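Local coordinates for lipid II:glycine glycyltransferase (Staphylococcus aureus, PDB 6SNR), which probably adds the first glycine of the pentaglycine bridge to the lysine of membrane-bound lipid II, using glycyl-tRNA as donor, at residues Ala240-Glu245 with Glu285-Asp290; Ala254-Lys259 with Glu264-Lys269. All coordinates share one frame; numbering follows the deposited sequence.

Contact 1. Residues Ala240-Glu245 with Glu285-Asp290; sequences AKVNQE and EDLKRD
Residues Ala240-Glu245 and Glu285-Asp290 are short runs of two long helices that lie side by side and antiparallel, with N-to-C directions 165° apart and axes 9.9 Å apart at closest approach. The backbones come nearest at Val242 and Lys288, whose CA atoms are 6.8 Å apart. Val242 is buried and points toward the partner helix, where its CG2 meets Leu287 CD2 at 3.9 Å. Its other methyl, CG1, lies 4.4 Å from Lys288 CB, and Val242 also touches Asn284, one turn back from Lys288. The two helices, 235-262 and 267-297, form an antiparallel coiled-coil arm, as in staphylococcal FemA, and this contact lies nearer the globular body than the arm's tip. Beside the apolar pair runs a polar bridge. Lys288 has its CG trans to the main-chain nitrogen (chi1 -176°) and runs extended from there, which carries it across to the other helix to give a hydrogen bond from NZ to Asn243 OD1, 2.8 Å long. The ammonium approaches at a C=O...N angle of 128° and tilts somewhat out of the carbonyl plane, while the two side chains cross at about a right angle. Along the same helix, Arg289 NH1 forms a salt bridge with Glu285 OE2 at 2.9 Å, nearly in the guanidinium plane but above that of the carboxylate; Arg289 NE pairs with Glu292.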
ATOM      1  N   ALA A 240     -30.763 -10.659  -5.197  1.00 29.49           N
ATOM      2  CA  ALA A 240     -31.611  -9.877  -4.300  1.00 30.09           C
ATOM      3  C   ALA A 240     -31.739  -8.426  -4.715  1.00 27.50           C
ATOM      4  O   ALA A 240     -32.827  -7.856  -4.635  1.00 31.29           O
ATOM      5  CB  ALA A 240     -31.092  -9.981  -2.865  1.00 32.04           C
ATOM      6  N   LYS A 241     -30.629  -7.809  -5.137  1.00 27.11           N
ATOM      7  CA  LYS A 241     -30.640  -6.456  -5.640  1.00 28.95           C
ATOM      8  C   LYS A 241     -31.559  -6.377  -6.891  1.00 25.62           C
ATOM      9  O   LYS A 241     -32.287  -5.419  -7.027  1.00 26.02           O
ATOM     10  CB  LYS A 241     -29.212  -6.007  -5.986  1.00 33.22           C
ATOM     11  CG  LYS A 241     -29.033  -4.620  -6.591  1.00 37.92           C
ATOM     12  CD  LYS A 241     -27.554  -4.234  -6.779  1.00 41.77           C
ATOM     13  CE  LYS A 241     -26.791  -5.210  -7.693  1.00 43.36           C
ATOM     14  NZ  LYS A 241     -25.710  -4.597  -8.527  1.00 41.43           N
ATOM     15  N   VAL A 242     -31.472  -7.362  -7.788  1.00 26.73           N
ATOM     16  CA  VAL A 242     -32.279  -7.330  -9.022  1.00 25.38           C
ATOM     17  C   VAL A 242     -33.761  -7.445  -8.662  1.00 25.62           C
ATOM     18  O   VAL A 242     -34.571  -6.712  -9.189  1.00 25.71           O
ATOM     19  CB  VAL A 242     -31.840  -8.411 -10.031  1.00 26.56           C
ATOM     20  CG1 VAL A 242     -32.842  -8.511 -11.200  1.00 26.64           C
ATOM     21  CG2 VAL A 242     -30.452  -8.110 -10.557  1.00 28.19           C
ATOM     22  N   ASN A 243     -34.093  -8.319  -7.726  1.00 25.42           N
ATOM     23  CA  ASN A 243     -35.483  -8.489  -7.293  1.00 28.21           C
ATOM     24  C   ASN A 243     -36.053  -7.192  -6.745  1.00 29.01           C
ATOM     25  O   ASN A 243     -37.210  -6.835  -7.006  1.00 27.67           O
ATOM     26  CB  ASN A 243     -35.595  -9.608  -6.262  1.00 28.95           C
ATOM     27  CG  ASN A 243     -35.441 -10.978  -6.871  1.00 29.91           C
ATOM     28  OD1 ASN A 243     -35.681 -11.155  -8.065  1.00 29.43           O
ATOM     29  ND2 ASN A 243     -35.015 -11.959  -6.070  1.00 30.74           N
ATOM     30  N   GLN A 244     -35.237  -6.474  -5.975  1.00 31.58           N
ATOM     31  CA  GLN A 244     -35.663  -5.188  -5.447  1.00 31.32           C
ATOM     32  C   GLN A 244     -35.872  -4.183  -6.572  1.00 29.55           C
ATOM     33  O   GLN A 244     -36.857  -3.466  -6.557  1.00 30.61           O
ATOM     34  CB  GLN A 244     -34.676  -4.646  -4.380  1.00 38.44           C
ATOM     35  CG  GLN A 244     -34.945  -3.208  -3.930  1.00 43.43           C
ATOM     36  CD  GLN A 244     -36.095  -3.081  -2.942  1.00 48.14           C
ATOM     37  OE1 GLN A 244     -35.980  -3.499  -1.792  1.00 57.33           O
ATOM     38  NE2 GLN A 244     -37.203  -2.484  -3.380  1.00 51.94           N
ATOM     39  N   GLU A 245     -34.961  -4.142  -7.544  1.00 27.11           N
ATOM     40  CA  GLU A 245     -35.082  -3.243  -8.705  1.00 27.95           C
ATOM     41  C   GLU A 245     -36.352  -3.578  -9.477  1.00 27.39           C
ATOM     42  O   GLU A 245     -37.070  -2.665  -9.889  1.00 24.20           O
ATOM     43  CB  GLU A 245     -33.846  -3.306  -9.629  1.00 31.74           C
ATOM     44  CG  GLU A 245     -32.601  -2.610  -9.058  1.00 38.01           C
ATOM     45  CD  GLU A 245     -31.347  -2.734  -9.931  1.00 42.77           C
ATOM     46  OE1 GLU A 245     -31.473  -2.937 -11.156  1.00 47.37           O
ATOM     47  OE2 GLU A 245     -30.211  -2.608  -9.388  1.00 46.83           O
ATOM     48  N   GLU A 285     -34.692  -9.257 -15.865  1.00 19.50           N
ATOM     49  CA  GLU A 285     -34.982 -10.675 -15.801  1.00 19.78           C
ATOM     50  C   GLU A 285     -33.911 -11.554 -16.496  1.00 19.84           C
ATOM     51  O   GLU A 285     -33.574 -12.635 -16.015  1.00 21.88           O
ATOM     52  CB  GLU A 285     -36.429 -10.964 -16.278  1.00 21.67           C
ATOM     53  CG  GLU A 285     -36.851 -12.394 -15.927  1.00 23.60           C
ATOM     54  CD  GLU A 285     -37.343 -12.596 -14.495  1.00 25.46           C
ATOM     55  OE1 GLU A 285     -37.392 -11.618 -13.714  1.00 27.59           O
ATOM     56  OE2 GLU A 285     -37.649 -13.759 -14.127  1.00 27.01           O
ATOM     57  N   ASP A 286     -33.392 -11.074 -17.615  1.00 19.18           N
ATOM     58  CA  ASP A 286     -32.339 -11.737 -18.336  1.00 19.98           C
ATOM     59  C   ASP A 286     -31.094 -11.804 -17.428  1.00 23.00           C
ATOM     60  O   ASP A 286     -30.429 -12.839 -17.355  1.00 22.70           O
ATOM     61  CB  ASP A 286     -31.953 -10.981 -19.600  1.00 21.92           C
ATOM     62  CG  ASP A 286     -33.002 -11.064 -20.708  1.00 22.94           C
ATOM     63  OD1 ASP A 286     -33.852 -11.968 -20.693  1.00 23.53           O
ATOM     64  OD2 ASP A 286     -32.911 -10.216 -21.608  1.00 23.03           O
ATOM     65  N   LEU A 287     -30.816 -10.713 -16.734  1.00 22.47           N
ATOM     66  CA  LEU A 287     -29.648 -10.690 -15.815  1.00 23.72           C
ATOM     67  C   LEU A 287     -29.823 -11.683 -14.673  1.00 23.61           C
ATOM     68  O   LEU A 287     -28.880 -12.345 -14.265  1.00 23.06           O
ATOM     69  CB  LEU A 287     -29.437  -9.288 -15.242  1.00 23.96           C
ATOM     70  CG  LEU A 287     -28.333  -9.082 -14.196  1.00 26.19           C
ATOM     71  CD1 LEU A 287     -27.019  -9.524 -14.796  1.00 27.89           C
ATOM     72  CD2 LEU A 287     -28.311  -7.617 -13.804  1.00 26.47           C
ATOM     73  N   LYS A 288     -31.035 -11.792 -14.150  1.00 23.33           N
ATOM     74  CA  LYS A 288     -31.329 -12.719 -13.073  1.00 23.17           C
ATOM     75  C   LYS A 288     -30.988 -14.139 -13.524  1.00 23.44           C
ATOM     76  O   LYS A 288     -30.313 -14.887 -12.813  1.00 23.77           O
ATOM     77  CB  LYS A 288     -32.790 -12.616 -12.652  1.00 25.17           C
ATOM     78  CG  LYS A 288     -33.160 -13.472 -11.476  1.00 25.67           C
ATOM     79  CD  LYS A 288     -34.454 -12.967 -10.829  1.00 26.31           C
ATOM     80  CE  LYS A 288     -35.061 -14.045  -9.940  1.00 27.34           C
ATOM     81  NZ  LYS A 288     -36.338 -13.585  -9.349  1.00 28.35           N
ATOM     82  N   ARG A 289     -31.365 -14.486 -14.756  1.00 21.67           N
ATOM     83  CA  ARG A 289     -31.004 -15.797 -15.314  1.00 21.98           C
ATOM     84  C   ARG A 289     -29.478 -16.019 -15.353  1.00 22.41           C
ATOM     85  O   ARG A 289     -28.996 -17.101 -15.047  1.00 23.85           O
ATOM     86  CB  ARG A 289     -31.548 -16.000 -16.746  1.00 24.09           C
ATOM     87  CG  ARG A 289     -33.070 -16.047 -16.878  1.00 23.32           C
ATOM     88  CD  ARG A 289     -33.681 -17.302 -16.275  1.00 25.51           C
ATOM     89  NE  ARG A 289     -33.956 -17.155 -14.842  1.00 25.34           N
ATOM     90  CZ  ARG A 289     -34.961 -16.444 -14.330  1.00 24.04           C
ATOM     91  NH1 ARG A 289     -35.805 -15.788 -15.126  1.00 24.93           N
ATOM     92  NH2 ARG A 289     -35.116 -16.361 -12.999  1.00 24.18           N
ATOM     93  N   ASP A 290     -28.757 -14.999 -15.787  1.00 23.30           N
ATOM     94  CA  ASP A 290     -27.291 -15.094 -15.946  1.00 23.44           C
ATOM     95  C   ASP A 290     -26.641 -15.268 -14.564  1.00 24.99           C
ATOM     96  O   ASP A 290     -25.726 -16.101 -14.402  1.00 25.01           O
ATOM     97  CB  ASP A 290     -26.729 -13.860 -16.660  1.00 24.35           C
ATOM     98  CG  ASP A 290     -27.249 -13.672 -18.081  1.00 25.59           C
ATOM     99  OD1 ASP A 290     -27.777 -14.619 -18.694  1.00 27.34           O
ATOM    100  OD2 ASP A 290     -27.045 -12.560 -18.620  1.00 26.43           O
TER

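Contact 2. Residues Ala254-Lys259 with Glu264-Lys269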
ATOM      1  N   ALA A 254     -46.849   1.439 -11.999  1.00 25.85           N
ATOM      2  CA  ALA A 254     -48.116   1.737 -11.304  1.00 29.24           C
ATOM      3  C   ALA A 254     -48.387   3.235 -11.208  1.00 28.74           C
ATOM      4  O   ALA A 254     -49.498   3.685 -11.518  1.00 30.95           O
ATOM      5  CB  ALA A 254     -48.131   1.123  -9.908  1.00 29.90           C
ATOM      6  N   LYS A 255     -47.380   3.999 -10.790  1.00 30.51           N
ATOM      7  CA  LYS A 255     -47.474   5.461 -10.629  1.00 30.84           C
ATOM      8  C   LYS A 255     -47.792   6.178 -11.960  1.00 29.84           C
ATOM      9  O   LYS A 255     -48.675   7.025 -12.015  1.00 27.81           O
ATOM     10  CB  LYS A 255     -46.174   5.992 -10.004  1.00 33.85           C
ATOM     11  CG  LYS A 255     -46.029   7.509  -9.921  1.00 35.72           C
ATOM     12  CD  LYS A 255     -44.599   7.932  -9.572  1.00 39.21           C
ATOM     13  CE  LYS A 255     -43.647   7.749 -10.746  1.00 42.42           C
ATOM     14  NZ  LYS A 255     -42.261   8.212 -10.474  1.00 44.58           N
ATOM     15  N   TRP A 256     -47.061   5.854 -13.031  1.00 26.40           N
ATOM     16  CA  TRP A 256     -47.349   6.438 -14.351  1.00 25.92           C
ATOM     17  C   TRP A 256     -48.693   5.989 -14.934  1.00 24.92           C
ATOM     18  O   TRP A 256     -49.339   6.751 -15.633  1.00 25.14           O
ATOM     19  CB  TRP A 256     -46.199   6.142 -15.355  1.00 27.77           C
ATOM     20  CG  TRP A 256     -44.978   6.973 -15.111  1.00 29.12           C
ATOM     21  CD1 TRP A 256     -43.786   6.548 -14.591  1.00 31.70           C
ATOM     22  CD2 TRP A 256     -44.832   8.394 -15.336  1.00 32.78           C
ATOM     23  NE1 TRP A 256     -42.907   7.609 -14.486  1.00 33.80           N
ATOM     24  CE2 TRP A 256     -43.511   8.746 -14.952  1.00 33.45           C
ATOM     25  CE3 TRP A 256     -45.675   9.393 -15.840  1.00 31.06           C
ATOM     26  CZ2 TRP A 256     -43.024  10.063 -15.049  1.00 37.67           C
ATOM     27  CZ3 TRP A 256     -45.183  10.723 -15.941  1.00 35.17           C
ATOM     28  CH2 TRP A 256     -43.868  11.032 -15.547  1.00 33.78           C
ATOM     29  N   GLN A 257     -49.124   4.763 -14.663  1.00 26.47           N
ATOM     30  CA  GLN A 257     -50.425   4.292 -15.114  1.00 29.95           C
ATOM     31  C   GLN A 257     -51.542   5.101 -14.457  1.00 31.40           C
ATOM     32  O   GLN A 257     -52.563   5.389 -15.078  1.00 32.61           O
ATOM     33  CB  GLN A 257     -50.615   2.809 -14.783  1.00 33.63           C
ATOM     34  CG  GLN A 257     -49.989   1.897 -15.808  1.00 38.12           C
ATOM     35  CD  GLN A 257     -50.524   0.485 -15.703  1.00 40.80           C
ATOM     36  OE1 GLN A 257     -50.441  -0.130 -14.650  1.00 44.62           O
ATOM     37  NE2 GLN A 257     -51.063  -0.025 -16.791  1.00 44.96           N
ATOM     38  N   GLN A 258     -51.337   5.438 -13.189  1.00 31.99           N
ATOM     39  CA  GLN A 258     -52.308   6.244 -12.461  1.00 36.29           C
ATOM     40  C   GLN A 258     -52.349   7.683 -12.972  1.00 35.77           C
ATOM     41  O   GLN A 258     -53.421   8.269 -13.046  1.00 36.61           O
ATOM     42  CB  GLN A 258     -52.035   6.179 -10.958  1.00 39.35           C
ATOM     43  CG  GLN A 258     -52.389   4.829 -10.353  1.00 44.17           C
ATOM     44  CD  GLN A 258     -53.829   4.431 -10.624  1.00 49.80           C
ATOM     45  OE1 GLN A 258     -54.755   5.036 -10.088  1.00 55.03           O
ATOM     46  NE2 GLN A 258     -54.027   3.423 -11.481  1.00 52.14           N
ATOM     47  N   LYS A 259     -51.207   8.246 -13.360  1.00 33.64           N
ATOM     48  CA  LYS A 259     -51.204   9.579 -13.998  1.00 35.08           C
ATOM     49  C   LYS A 259     -51.890   9.562 -15.367  1.00 31.56           C
ATOM     50  O   LYS A 259     -52.650  10.474 -15.721  1.00 33.05           O
ATOM     51  CB  LYS A 259     -49.776  10.128 -14.112  1.00 38.30           C
ATOM     52  CG  LYS A 259     -49.160  10.500 -12.767  1.00 44.51           C
ATOM     53  CD  LYS A 259     -49.300  11.982 -12.432  1.00 47.51           C
ATOM     54  CE  LYS A 259     -48.013  12.750 -12.728  1.00 50.49           C
ATOM     55  NZ  LYS A 259     -46.939  12.480 -11.721  1.00 49.85           N
ATOM     56  N   GLU A 264     -55.041  13.556 -18.812  1.00 37.74           N
ATOM     57  CA  GLU A 264     -55.035  13.631 -20.281  1.00 40.16           C
ATOM     58  C   GLU A 264     -53.734  14.143 -20.891  1.00 36.60           C
ATOM     59  O   GLU A 264     -53.152  13.491 -21.790  1.00 39.31           O
ATOM     60  CB  GLU A 264     -56.206  14.526 -20.748  1.00 42.42           C
ATOM     61  CG  GLU A 264     -56.243  15.959 -20.203  1.00 47.23           C
ATOM     62  CD  GLU A 264     -56.182  16.070 -18.676  1.00 54.00           C
ATOM     63  OE1 GLU A 264     -57.069  15.504 -17.987  1.00 57.92           O
ATOM     64  OE2 GLU A 264     -55.238  16.724 -18.158  1.00 52.97           O
ATOM     65  N   LYS A 265     -53.276  15.268 -20.350  1.00 35.34           N
ATOM     66  CA  LYS A 265     -52.150  16.047 -20.874  1.00 37.88           C
ATOM     67  C   LYS A 265     -50.841  15.294 -20.684  1.00 34.77           C
ATOM     68  O   LYS A 265     -49.871  15.548 -21.398  1.00 35.34           O
ATOM     69  CB  LYS A 265     -52.022  17.376 -20.124  1.00 41.34           C
ATOM     70  CG  LYS A 265     -53.102  18.402 -20.401  1.00 47.18           C
ATOM     71  CD  LYS A 265     -52.781  19.702 -19.669  1.00 49.29           C
ATOM     72  CE  LYS A 265     -53.871  20.739 -19.859  1.00 52.44           C
ATOM     73  NZ  LYS A 265     -55.170  20.270 -19.295  1.00 53.35           N
ATOM     74  N   GLN A 266     -50.802  14.401 -19.692  1.00 29.65           N
ATOM     75  CA  GLN A 266     -49.583  13.683 -19.360  1.00 32.15           C
ATOM     76  C   GLN A 266     -49.545  12.270 -19.932  1.00 28.52           C
ATOM     77  O   GLN A 266     -48.544  11.552 -19.713  1.00 24.79           O
ATOM     78  CB  GLN A 266     -49.366  13.642 -17.837  1.00 33.64           C
ATOM     79  CG  GLN A 266     -49.135  15.027 -17.219  1.00 40.15           C
ATOM     80  CD  GLN A 266     -48.338  14.995 -15.917  1.00 46.11           C
ATOM     81  OE1 GLN A 266     -47.520  14.090 -15.685  1.00 52.30           O
ATOM     82  NE2 GLN A 266     -48.550  16.002 -15.071  1.00 51.89           N
ATOM     83  N   ALA A 267     -50.585  11.868 -20.656  1.00 26.14           N
ATOM     84  CA  ALA A 267     -50.721  10.454 -21.049  1.00 28.20           C
ATOM     85  C   ALA A 267     -49.631   9.992 -22.006  1.00 28.04           C
ATOM     86  O   ALA A 267     -49.137   8.875 -21.882  1.00 27.07           O
ATOM     87  CB  ALA A 267     -52.089  10.167 -21.643  1.00 29.22           C
ATOM     88  N   LYS A 268     -49.264  10.830 -22.972  1.00 27.08           N
ATOM     89  CA  LYS A 268     -48.248  10.446 -23.955  1.00 25.88           C
ATOM     90  C   LYS A 268     -46.895  10.235 -23.256  1.00 25.85           C
ATOM     91  O   LYS A 268     -46.186   9.241 -23.483  1.00 26.30           O
ATOM     92  CB  LYS A 268     -48.163  11.534 -25.029  1.00 28.74           C
ATOM     93  CG  LYS A 268     -47.633  11.129 -26.368  1.00 34.20           C
ATOM     94  CD  LYS A 268     -47.633  12.323 -27.331  1.00 33.88           C
ATOM     95  CE  LYS A 268     -49.017  12.655 -27.886  1.00 34.31           C
ATOM     96  NZ  LYS A 268     -48.947  13.574 -29.080  1.00 33.61           N
ATOM     97  N   LYS A 269     -46.539  11.154 -22.364  1.00 25.18           N
ATOM     98  CA  LYS A 269     -45.322  11.030 -21.551  1.00 21.80           C
ATOM     99  C   LYS A 269     -45.301   9.793 -20.629  1.00 23.73           C
ATOM    100  O   LYS A 269     -44.288   9.108 -20.479  1.00 23.11           O
ATOM    101  CB  LYS A 269     -45.147  12.267 -20.655  1.00 24.64           C
TER
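Helical residues Ala254-Lys259 face Glu264-Lys269, which lead into the next helix, and the backbones are nearest at Lys259 and Gln266, with CA atoms 6.9 Å apart. Gln266 carries the contact from its side, pointing toward the first helix with an extended chain that brings its amide up to two side chains. Its OE1 lies 3.3 Å from Lys259 CE and 4.1 Å from Trp256 CZ3. The lysine thus meets the amide oxygen through its last methylene, a carbon next to the charged nitrogen, in what is a van der Waals touch with perhaps some electrostatic attraction. Lys259 reaches that place by folding: its chain bends at chi2 (-96°), chi3 and chi4 instead of running straight out. Against Trp256 the amide comes obliquely, its plane turned 57° from that of the indole. The indole also rests on Ala270, Met273 and Ile274 of helix 267-297, so the ring is in contact with the second helix as well as with Gln266. Near the turn, Thr262 OG1 hydrogen-bonds to Gln258 O as helix 235-262 ends, and Ala267 N bonds to Glu264 O at 3.2 Å as the chain winds into its new direction. The whole is an antiparallel helical hairpin, the connection that closes the outer end of an antiparallel coiled coil, here the arm that projects from the FemX body.

How the contacts relate
Both contacts join helix 235-262 to helix 267-297, and contact 2 is nested along the chain inside the loop that contact 1 closes. Their centres are 26 Å apart and their nearest atoms about 11 Å, so they mark two separate levels of one coiled-coil arm. Contact 1, centred 36 Å from the centre of the chain, is partly buried; contact 2, at 53 Å, is a surface contact beside the turn. Both levels stand well outside the two seven-stranded sheets of the globular body. In the related FemA such an arm has been proposed to take part in tRNA binding, a role that neither contact by itself establishes.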